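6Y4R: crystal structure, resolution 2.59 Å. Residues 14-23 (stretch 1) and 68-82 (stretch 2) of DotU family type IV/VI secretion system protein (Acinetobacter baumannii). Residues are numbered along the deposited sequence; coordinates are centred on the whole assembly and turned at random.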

ATOM      1  N   LEU A  14       8.621  -7.022   1.745  1.00 30.44           N
ATOM      2  CA  LEU A  14       8.538  -7.667   0.439  1.00 27.81           C
ATOM      3  C   LEU A  14       8.262  -6.652  -0.663  1.00 24.62           C
ATOM      4  O   LEU A  14       8.663  -6.877  -1.809  1.00 22.90           O
ATOM      5  CB  LEU A  14       7.450  -8.746   0.453  1.00 23.76           C
ATOM      6  CG  LEU A  14       7.425  -9.831   1.542  1.00 24.78           C
ATOM      7  CD1 LEU A  14       6.162 -10.656   1.430  1.00 33.25           C
ATOM      8  CD2 LEU A  14       8.628 -10.741   1.453  1.00 39.36           C
ATOM      9  N   ILE A  15       7.601  -5.530  -0.319  1.00 26.27           N
ATOM     10  CA  ILE A  15       7.540  -4.366  -1.208  1.00 27.63           C
ATOM     11  C   ILE A  15       8.932  -3.809  -1.442  1.00 33.38           C
ATOM     12  O   ILE A  15       9.282  -3.397  -2.552  1.00 41.10           O
ATOM     13  CB  ILE A  15       6.665  -3.257  -0.609  1.00 28.23           C
ATOM     14  CG1 ILE A  15       5.248  -3.726  -0.269  1.00 29.48           C
ATOM     15  CG2 ILE A  15       6.645  -2.073  -1.577  1.00 28.77           C
ATOM     16  CD1 ILE A  15       4.306  -3.615  -1.369  1.00 26.26           C
ATOM     17  N   PHE A  16       9.710  -3.696  -0.364  1.00 35.91           N
ATOM     18  CA  PHE A  16      11.055  -3.149  -0.448  1.00 32.68           C
ATOM     19  C   PHE A  16      11.962  -4.034  -1.296  1.00 29.94           C
ATOM     20  O   PHE A  16      12.825  -3.518  -2.015  1.00 35.22           O
ATOM     21  CB  PHE A  16      11.615  -2.960   0.969  1.00 45.86           C
ATOM     22  CG  PHE A  16      12.654  -1.867   1.088  1.00 58.69           C
ATOM     23  CD1 PHE A  16      12.526  -0.674   0.388  1.00 62.94           C
ATOM     24  CD2 PHE A  16      13.769  -2.039   1.911  1.00 65.64           C
ATOM     25  CE1 PHE A  16      13.494   0.328   0.500  1.00 67.63           C
ATOM     26  CE2 PHE A  16      14.747  -1.041   2.032  1.00 64.94           C
ATOM     27  CZ  PHE A  16      14.610   0.142   1.325  1.00 67.25           C
ATOM     28  N   LEU A  17      11.777  -5.363  -1.244  1.00 34.07           N
ATOM     29  CA  LEU A  17      12.634  -6.267  -2.021  1.00 35.43           C
ATOM     30  C   LEU A  17      12.404  -6.107  -3.517  1.00 35.03           C
ATOM     31  O   LEU A  17      13.358  -6.112  -4.306  1.00 41.96           O
ATOM     32  CB  LEU A  17      12.400  -7.734  -1.652  1.00 31.76           C
ATOM     33  CG  LEU A  17      12.870  -8.279  -0.310  1.00 30.01           C
ATOM     34  CD1 LEU A  17      12.326  -9.692  -0.105  1.00 26.29           C
ATOM     35  CD2 LEU A  17      14.400  -8.238  -0.185  1.00 29.36           C
ATOM     36  N   ILE A  18      11.146  -5.999  -3.928  1.00 28.91           N
ATOM     37  CA  ILE A  18      10.834  -5.801  -5.343  1.00 33.80           C
ATOM     38  C   ILE A  18      11.354  -4.456  -5.818  1.00 39.63           C
ATOM     39  O   ILE A  18      11.898  -4.335  -6.928  1.00 47.08           O
ATOM     40  CB  ILE A  18       9.324  -5.958  -5.594  1.00 31.20           C
ATOM     41  CG1 ILE A  18       8.888  -7.375  -5.206  1.00 30.29           C
ATOM     42  CG2 ILE A  18       8.964  -5.576  -7.022  1.00 28.33           C
ATOM     43  CD1 ILE A  18       7.472  -7.692  -5.595  1.00 44.97           C
ATOM     44  N   ARG A  19      11.224  -3.430  -4.976  1.00 35.71           N
ATOM     45  CA  ARG A  19      11.786  -2.136  -5.321  1.00 29.50           C
ATOM     46  C   ARG A  19      13.288  -2.253  -5.469  1.00 29.36           C
ATOM     47  O   ARG A  19      13.886  -1.590  -6.319  1.00 37.04           O
ATOM     48  CB  ARG A  19      11.436  -1.132  -4.231  1.00 31.90           C
ATOM     49  CG  ARG A  19       9.987  -0.611  -4.223  1.00 41.37           C
ATOM     50  CD  ARG A  19       9.930   0.590  -3.292  1.00 44.36           C
ATOM     51  NE  ARG A  19       9.990   1.876  -3.981  1.00 45.30           N
ATOM     52  CZ  ARG A  19      10.674   2.916  -3.513  1.00 48.25           C
ATOM     53  NH1 ARG A  19      11.369   2.795  -2.380  1.00 45.26           N
ATOM     54  NH2 ARG A  19      10.683   4.063  -4.182  1.00 49.19           N
ATOM     55  N   ASN A  20      13.900  -3.130  -4.673  1.00 31.23           N
ATOM     56  CA  ASN A  20      15.330  -3.388  -4.696  1.00 35.08           C
ATOM     57  C   ASN A  20      15.717  -4.492  -5.670  1.00 34.72           C
ATOM     58  O   ASN A  20      16.800  -5.085  -5.535  1.00 34.45           O
ATOM     59  CB  ASN A  20      15.808  -3.728  -3.292  1.00 39.35           C
ATOM     60  CG  ASN A  20      15.678  -2.561  -2.344  1.00 40.20           C
ATOM     61  OD1 ASN A  20      15.394  -1.429  -2.768  1.00 48.41           O
ATOM     62  ND2 ASN A  20      15.918  -2.815  -1.056  1.00 36.16           N
ATOM     63  N   GLN A  21      14.846  -4.793  -6.625  1.00 36.52           N
ATOM     64  CA  GLN A  21      15.132  -5.603  -7.796  1.00 36.95           C
ATOM     65  C   GLN A  21      15.223  -7.086  -7.459  1.00 35.17           C
ATOM     66  O   GLN A  21      15.679  -7.877  -8.303  1.00 38.35           O
ATOM     67  CB  GLN A  21      16.404  -5.120  -8.508  1.00 34.83           C
ATOM     68  CG  GLN A  21      16.218  -3.760  -9.179  1.00 30.10           C
ATOM     69  CD  GLN A  21      14.839  -3.634  -9.836  1.00 38.35           C
ATOM     70  OE1 GLN A  21      14.619  -4.123 -10.948  1.00 45.73           O
ATOM     71  NE2 GLN A  21      13.916  -2.940  -9.161  1.00 34.31           N
ATOM     72  N   TYR A  22      14.814  -7.499  -6.257  1.00 33.17           N
ATOM     73  CA  TYR A  22      14.706  -8.921  -5.968  1.00 26.09           C
ATOM     74  C   TYR A  22      13.497  -9.485  -6.701  1.00 31.25           C
ATOM     75  O   TYR A  22      12.414  -8.888  -6.701  1.00 33.26           O
ATOM     76  CB  TYR A  22      14.573  -9.152  -4.460  1.00 31.06           C
ATOM     77  CG  TYR A  22      13.833 -10.429  -4.070  1.00 30.83           C
ATOM     78  CD1 TYR A  22      12.449 -10.427  -3.894  1.00 27.96           C
ATOM     79  CD2 TYR A  22      14.515 -11.617  -3.861  1.00 28.92           C
ATOM     80  CE1 TYR A  22      11.776 -11.562  -3.538  1.00 27.34           C
ATOM     81  CE2 TYR A  22      13.854 -12.761  -3.509  1.00 26.83           C
ATOM     82  CZ  TYR A  22      12.486 -12.735  -3.346  1.00 34.22           C
ATOM     83  OH  TYR A  22      11.824 -13.900  -2.991  1.00 38.65           O
ATOM     84  N   VAL A  23      13.660 -10.655  -7.295  1.00 29.49           N
ATOM     85  CA  VAL A  23      12.608 -11.262  -8.110  1.00 41.81           C
ATOM     86  C   VAL A  23      12.160 -12.550  -7.433  1.00 43.27           C
ATOM     87  O   VAL A  23      12.991 -13.433  -7.196  1.00 49.46           O
ATOM     88  CB  VAL A  23      13.082 -11.538  -9.549  1.00 38.19           C
ATOM     89  CG1 VAL A  23      11.901 -12.018 -10.407  1.00 36.30           C
ATOM     90  CG2 VAL A  23      13.809 -10.305 -10.146  1.00 25.64           C
TER
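Stretch 2 68-82: ETIVTQQDPSYFNLQ

Stretch 1 is the end of a helix, residues 14-19, followed by a turn. Asn20 is the first residue to leave helical phi/psi, and Gln21 follows with a positive phi of 75°. Tyr22 and Val23 are extended. Stretch 2 enters on a helix that includes residues 68-71, passes through a loop, and enters a second helix that includes residues 79-82. Together the two stretches bury 526 Å².

Stretch 2 meets stretch 1 in two places along the backbone. Near the first helix, Arg19 CA and Thr69 CA are 7.0 Å apart. Farther along, Val23 CA and Tyr78 CA are 6.5 Å apart. The two pairs follow in the same order along both stretches, so the chains advance in the same general sense.

Ile18 is the main bump of stretch 1. Its side chain reaches into a hollow lined by Thr69, Ile70, Tyr78 and Leu81. Ile18 CG2 lies 3.6 Å from Thr69 CG2 and 4.0 Å from Tyr78 CE1. Ile18 CD1 packs 3.7 Å from Ile70 CG1 and 4.4 Å from Leu81 CD2. The hollow thus draws on Thr69 and Ile70 from the first helix of stretch 2, on Leu81 from the second, and on Tyr78. Thr69 points toward stretch 1 and also meets the neighbours of Ile18: Thr69 CG2 is 4.1 Å from Arg19 CG, and Thr69 OG1 is 4.1 Å from Ile15 CG2.

Tyr78 is the main bump of stretch 2. Its CA-to-CB bond points sideways, but the end of the ring comes nearer and reaches the turn that follows the helix of stretch 1. Tyr78 OH donates a hydrogen bond to Tyr22 O at 2.7 Å. Ile18 O, 3.0 Å from Tyr78 OH, accepts the backbone hydrogen bond from Gln21 N, also 3.0 Å long. The hydroxyl therefore sits close against the turn, with Gln21 C 3.0 Å from Tyr78 OH.

Val23 covers one face of the tyrosine ring. Val23 CG2 is 4.0 Å from the centroid of the Tyr78 ring, 19° off the normal, a CH-pi contact. The same valine reaches Ser77, with Val23 CG2 3.8 Å from Ser77 OG. At the ring edge, Gln21 OE1 approaches Tyr78 CE2 at 3.4 Å.

Gln21 starts away from stretch 2, but its end comes nearer. Gln21 NE2 donates to Arg19 O at 3.1 Å, which ties the side chain back to the end of its own helix. A water bridges the remaining gap: it donates to Gln21 OE1 at 2.6 Å and accepts from Asp75 N at 3.3 Å.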

ATOM      1  N   GLU A  68       1.097  -1.869  -8.018  1.00 23.53           N
ATOM      2  CA  GLU A  68       1.768  -0.954  -8.943  1.00 26.27           C
ATOM      3  C   GLU A  68       3.279  -1.104  -8.918  1.00 31.09           C
ATOM      4  O   GLU A  68       3.940  -0.854  -9.932  1.00 34.12           O
ATOM      5  CB  GLU A  68       1.351   0.491  -8.670  1.00 34.27           C
ATOM      6  CG  GLU A  68       2.300   1.538  -9.262  1.00 38.23           C
ATOM      7  CD  GLU A  68       1.965   2.981  -8.873  1.00 41.05           C
ATOM      8  OE1 GLU A  68       0.820   3.397  -9.121  1.00 42.56           O
ATOM      9  OE2 GLU A  68       2.830   3.700  -8.317  1.00 40.85           O
ATOM     10  N   THR A  69       3.839  -1.510  -7.782  1.00 33.20           N
ATOM     11  CA  THR A  69       5.259  -1.827  -7.732  1.00 30.42           C
ATOM     12  C   THR A  69       5.588  -2.924  -8.736  1.00 30.14           C
ATOM     13  O   THR A  69       6.588  -2.845  -9.461  1.00 32.32           O
ATOM     14  CB  THR A  69       5.646  -2.251  -6.316  1.00 31.46           C
ATOM     15  OG1 THR A  69       5.404  -1.169  -5.411  1.00 40.00           O
ATOM     16  CG2 THR A  69       7.092  -2.644  -6.247  1.00 22.61           C
ATOM     17  N   ILE A  70       4.752  -3.966  -8.773  1.00 25.89           N
ATOM     18  CA  ILE A  70       4.986  -5.111  -9.648  1.00 21.71           C
ATOM     19  C   ILE A  70       4.732  -4.749 -11.110  1.00 22.27           C
ATOM     20  O   ILE A  70       5.524  -5.093 -11.992  1.00 25.09           O
ATOM     21  CB  ILE A  70       4.118  -6.297  -9.202  1.00 22.90           C
ATOM     22  CG1 ILE A  70       4.695  -6.905  -7.923  1.00 21.15           C
ATOM     23  CG2 ILE A  70       3.982  -7.313 -10.346  1.00 24.42           C
ATOM     24  CD1 ILE A  70       3.835  -7.942  -7.313  1.00 21.02           C
ATOM     25  N   VAL A  71       3.612  -4.083 -11.397  1.00 22.36           N
ATOM     26  CA  VAL A  71       3.248  -3.843 -12.790  1.00 23.12           C
ATOM     27  C   VAL A  71       4.140  -2.791 -13.471  1.00 24.00           C
ATOM     28  O   VAL A  71       4.301  -2.832 -14.697  1.00 30.45           O
ATOM     29  CB  VAL A  71       1.735  -3.503 -12.867  1.00 23.18           C
ATOM     30  CG1 VAL A  71       1.416  -2.047 -12.402  1.00 23.34           C
ATOM     31  CG2 VAL A  71       1.191  -3.787 -14.251  1.00 24.01           C
ATOM     32  N   THR A  72       4.745  -1.859 -12.719  1.00 23.98           N
ATOM     33  CA  THR A  72       5.594  -0.812 -13.302  1.00 25.04           C
ATOM     34  C   THR A  72       7.002  -1.304 -13.633  1.00 32.91           C
ATOM     35  O   THR A  72       7.757  -0.603 -14.327  1.00 34.90           O
ATOM     36  CB  THR A  72       5.686   0.413 -12.381  1.00 25.05           C
ATOM     37  OG1 THR A  72       5.997   0.006 -11.038  1.00 26.57           O
ATOM     38  CG2 THR A  72       4.377   1.185 -12.399  1.00 26.79           C
ATOM     39  N   GLN A  73       7.392  -2.457 -13.107  1.00 24.78           N
ATOM     40  CA  GLN A  73       8.725  -2.974 -13.338  1.00 25.27           C
ATOM     41  C   GLN A  73       9.009  -3.141 -14.821  1.00 26.34           C
ATOM     42  O   GLN A  73       8.239  -3.763 -15.552  1.00 26.28           O
ATOM     43  CB  GLN A  73       8.867  -4.310 -12.620  1.00 24.45           C
ATOM     44  CG  GLN A  73       8.939  -4.186 -11.118  1.00 23.79           C
ATOM     45  CD  GLN A  73       9.991  -3.180 -10.646  1.00 30.25           C
ATOM     46  OE1 GLN A  73       9.764  -2.462  -9.679  1.00 32.49           O
ATOM     47  NE2 GLN A  73      11.171  -3.186 -11.279  1.00 35.31           N
ATOM     48  N   GLN A  74      10.134  -2.587 -15.266  1.00 35.08           N
ATOM     49  CA  GLN A  74      10.514  -2.693 -16.667  1.00 40.86           C
ATOM     50  C   GLN A  74      11.660  -3.652 -16.922  1.00 40.93           C
ATOM     51  O   GLN A  74      11.972  -3.922 -18.088  1.00 46.12           O
ATOM     52  CB  GLN A  74      10.885  -1.324 -17.240  1.00 46.78           C
ATOM     53  CG  GLN A  74       9.903  -0.253 -16.883  1.00 57.30           C
ATOM     54  CD  GLN A  74      10.108   0.974 -17.711  1.00 69.85           C
ATOM     55  OE1 GLN A  74       9.626   2.059 -17.361  1.00 80.14           O
ATOM     56  NE2 GLN A  74      10.771   0.800 -18.860  1.00 68.15           N
ATOM     57  N   ASP A  75      12.274  -4.127 -15.945  1.00 41.56           N
ATOM     58  CA  ASP A  75      13.381  -4.970 -16.358  1.00 41.46           C
ATOM     59  C   ASP A  75      12.888  -6.408 -16.650  1.00 39.43           C
ATOM     60  O   ASP A  75      11.938  -6.885 -16.021  1.00 37.40           O
ATOM     61  CB  ASP A  75      14.525  -4.803 -15.330  1.00 44.61           C
ATOM     62  CG  ASP A  75      15.613  -5.830 -15.453  1.00 52.85           C
ATOM     63  OD1 ASP A  75      16.809  -5.491 -15.173  1.00 67.49           O
ATOM     64  OD2 ASP A  75      15.242  -7.006 -15.550  1.00 41.31           O
ATOM     65  N   PRO A  76      13.467  -7.082 -17.659  1.00 40.62           N
ATOM     66  CA  PRO A  76      12.832  -8.303 -18.211  1.00 37.09           C
ATOM     67  C   PRO A  76      12.791  -9.494 -17.260  1.00 30.82           C
ATOM     68  O   PRO A  76      11.962 -10.392 -17.470  1.00 29.25           O
ATOM     69  CB  PRO A  76      13.697  -8.633 -19.430  1.00 30.65           C
ATOM     70  CG  PRO A  76      14.582  -7.469 -19.651  1.00 31.91           C
ATOM     71  CD  PRO A  76      14.557  -6.551 -18.504  1.00 31.24           C
ATOM     72  N   SER A  77      13.615  -9.507 -16.218  1.00 32.41           N
ATOM     73  CA  SER A  77      13.533 -10.546 -15.212  1.00 29.57           C
ATOM     74  C   SER A  77      12.157 -10.619 -14.553  1.00 29.65           C
ATOM     75  O   SER A  77      11.719 -11.703 -14.150  1.00 31.87           O
ATOM     76  CB  SER A  77      14.619 -10.298 -14.166  1.00 29.20           C
ATOM     77  OG  SER A  77      14.516  -8.978 -13.654  1.00 33.63           O
ATOM     78  N   TYR A  78      11.433  -9.506 -14.476  1.00 35.80           N
ATOM     79  CA  TYR A  78      10.123  -9.501 -13.825  1.00 36.49           C
ATOM     80  C   TYR A  78       9.001 -10.024 -14.717  1.00 33.91           C
ATOM     81  O   TYR A  78       7.837 -10.063 -14.283  1.00 30.87           O
ATOM     82  CB  TYR A  78       9.804  -8.084 -13.349  1.00 24.41           C
ATOM     83  CG  TYR A  78      10.503  -7.752 -12.054  1.00 27.70           C
ATOM     84  CD1 TYR A  78      10.073  -8.315 -10.856  1.00 31.06           C
ATOM     85  CD2 TYR A  78      11.594  -6.878 -12.018  1.00 24.97           C
ATOM     86  CE1 TYR A  78      10.708  -8.026  -9.669  1.00 33.83           C
ATOM     87  CE2 TYR A  78      12.226  -6.582 -10.832  1.00 24.98           C
ATOM     88  CZ  TYR A  78      11.775  -7.159  -9.661  1.00 24.29           C
ATOM     89  OH  TYR A  78      12.384  -6.893  -8.458  1.00 26.70           O
ATOM     90  N   PHE A  79       9.335 -10.460 -15.934  1.00 36.29           N
ATOM     91  CA  PHE A  79       8.323 -10.749 -16.945  1.00 37.37           C
ATOM     92  C   PHE A  79       7.394 -11.883 -16.509  1.00 29.74           C
ATOM     93  O   PHE A  79       6.184 -11.802 -16.731  1.00 33.49           O
ATOM     94  CB  PHE A  79       9.030 -11.051 -18.277  1.00 47.18           C
ATOM     95  CG  PHE A  79       8.145 -11.618 -19.363  1.00 54.06           C
ATOM     96  CD1 PHE A  79       8.283 -12.946 -19.759  1.00 57.92           C
ATOM     97  CD2 PHE A  79       7.211 -10.819 -20.022  1.00 59.46           C
ATOM     98  CE1 PHE A  79       7.491 -13.483 -20.780  1.00 61.81           C
ATOM     99  CE2 PHE A  79       6.410 -11.339 -21.049  1.00 61.53           C
ATOM    100  CZ  PHE A  79       6.553 -12.677 -21.428  1.00 64.25           C
ATOM    101  N   ASN A  80       7.931 -12.942 -15.879  1.00 26.71           N
ATOM    102  CA  ASN A  80       7.060 -14.029 -15.421  1.00 27.48           C
ATOM    103  C   ASN A  80       6.274 -13.679 -14.170  1.00 28.34           C
ATOM    104  O   ASN A  80       5.139 -14.142 -14.023  1.00 36.43           O
ATOM    105  CB  ASN A  80       7.839 -15.328 -15.176  1.00 31.61           C
ATOM    106  CG  ASN A  80       8.427 -15.917 -16.438  1.00 44.39           C
ATOM    107  OD1 ASN A  80       7.888 -15.726 -17.539  1.00 46.52           O
ATOM    108  ND2 ASN A  80       9.531 -16.656 -16.292  1.00 50.50           N
ATOM    109  N   LEU A  81       6.812 -12.840 -13.284  1.00 30.43           N
ATOM    110  CA  LEU A  81       6.025 -12.449 -12.116  1.00 29.50           C
ATOM    111  C   LEU A  81       4.896 -11.513 -12.509  1.00 30.34           C
ATOM    112  O   LEU A  81       3.793 -11.595 -11.955  1.00 25.30           O
ATOM    113  CB  LEU A  81       6.910 -11.813 -11.054  1.00 29.79           C
ATOM    114  CG  LEU A  81       6.213 -10.963  -9.986  1.00 29.57           C
ATOM    115  CD1 LEU A  81       5.453 -11.832  -9.004  1.00 23.85           C
ATOM    116  CD2 LEU A  81       7.290 -10.182  -9.260  1.00 28.54           C
ATOM    117  N   GLN A  82       5.146 -10.638 -13.485  1.00 39.59           N
ATOM    118  CA  GLN A  82       4.091  -9.759 -13.980  1.00 23.05           C
ATOM    119  C   GLN A  82       3.024 -10.562 -14.715  1.00 23.40           C
ATOM    120  O   GLN A  82       1.827 -10.328 -14.525  1.00 43.37           O
ATOM    121  CB  GLN A  82       4.696  -8.671 -14.870  1.00 23.64           C
ATOM    122  CG  GLN A  82       5.692  -7.760 -14.109  1.00 23.46           C
ATOM    123  CD  GLN A  82       6.445  -6.789 -15.007  1.00 24.34           C
ATOM    124  OE1 GLN A  82       6.894  -7.148 -16.095  1.00 29.07           O
ATOM    125  NE2 GLN A  82       6.590  -5.558 -14.553  1.00 24.39           N
TER
HETATM  126  O   HOH W   1      13.070  -3.377 -12.881  1.00 44.31           O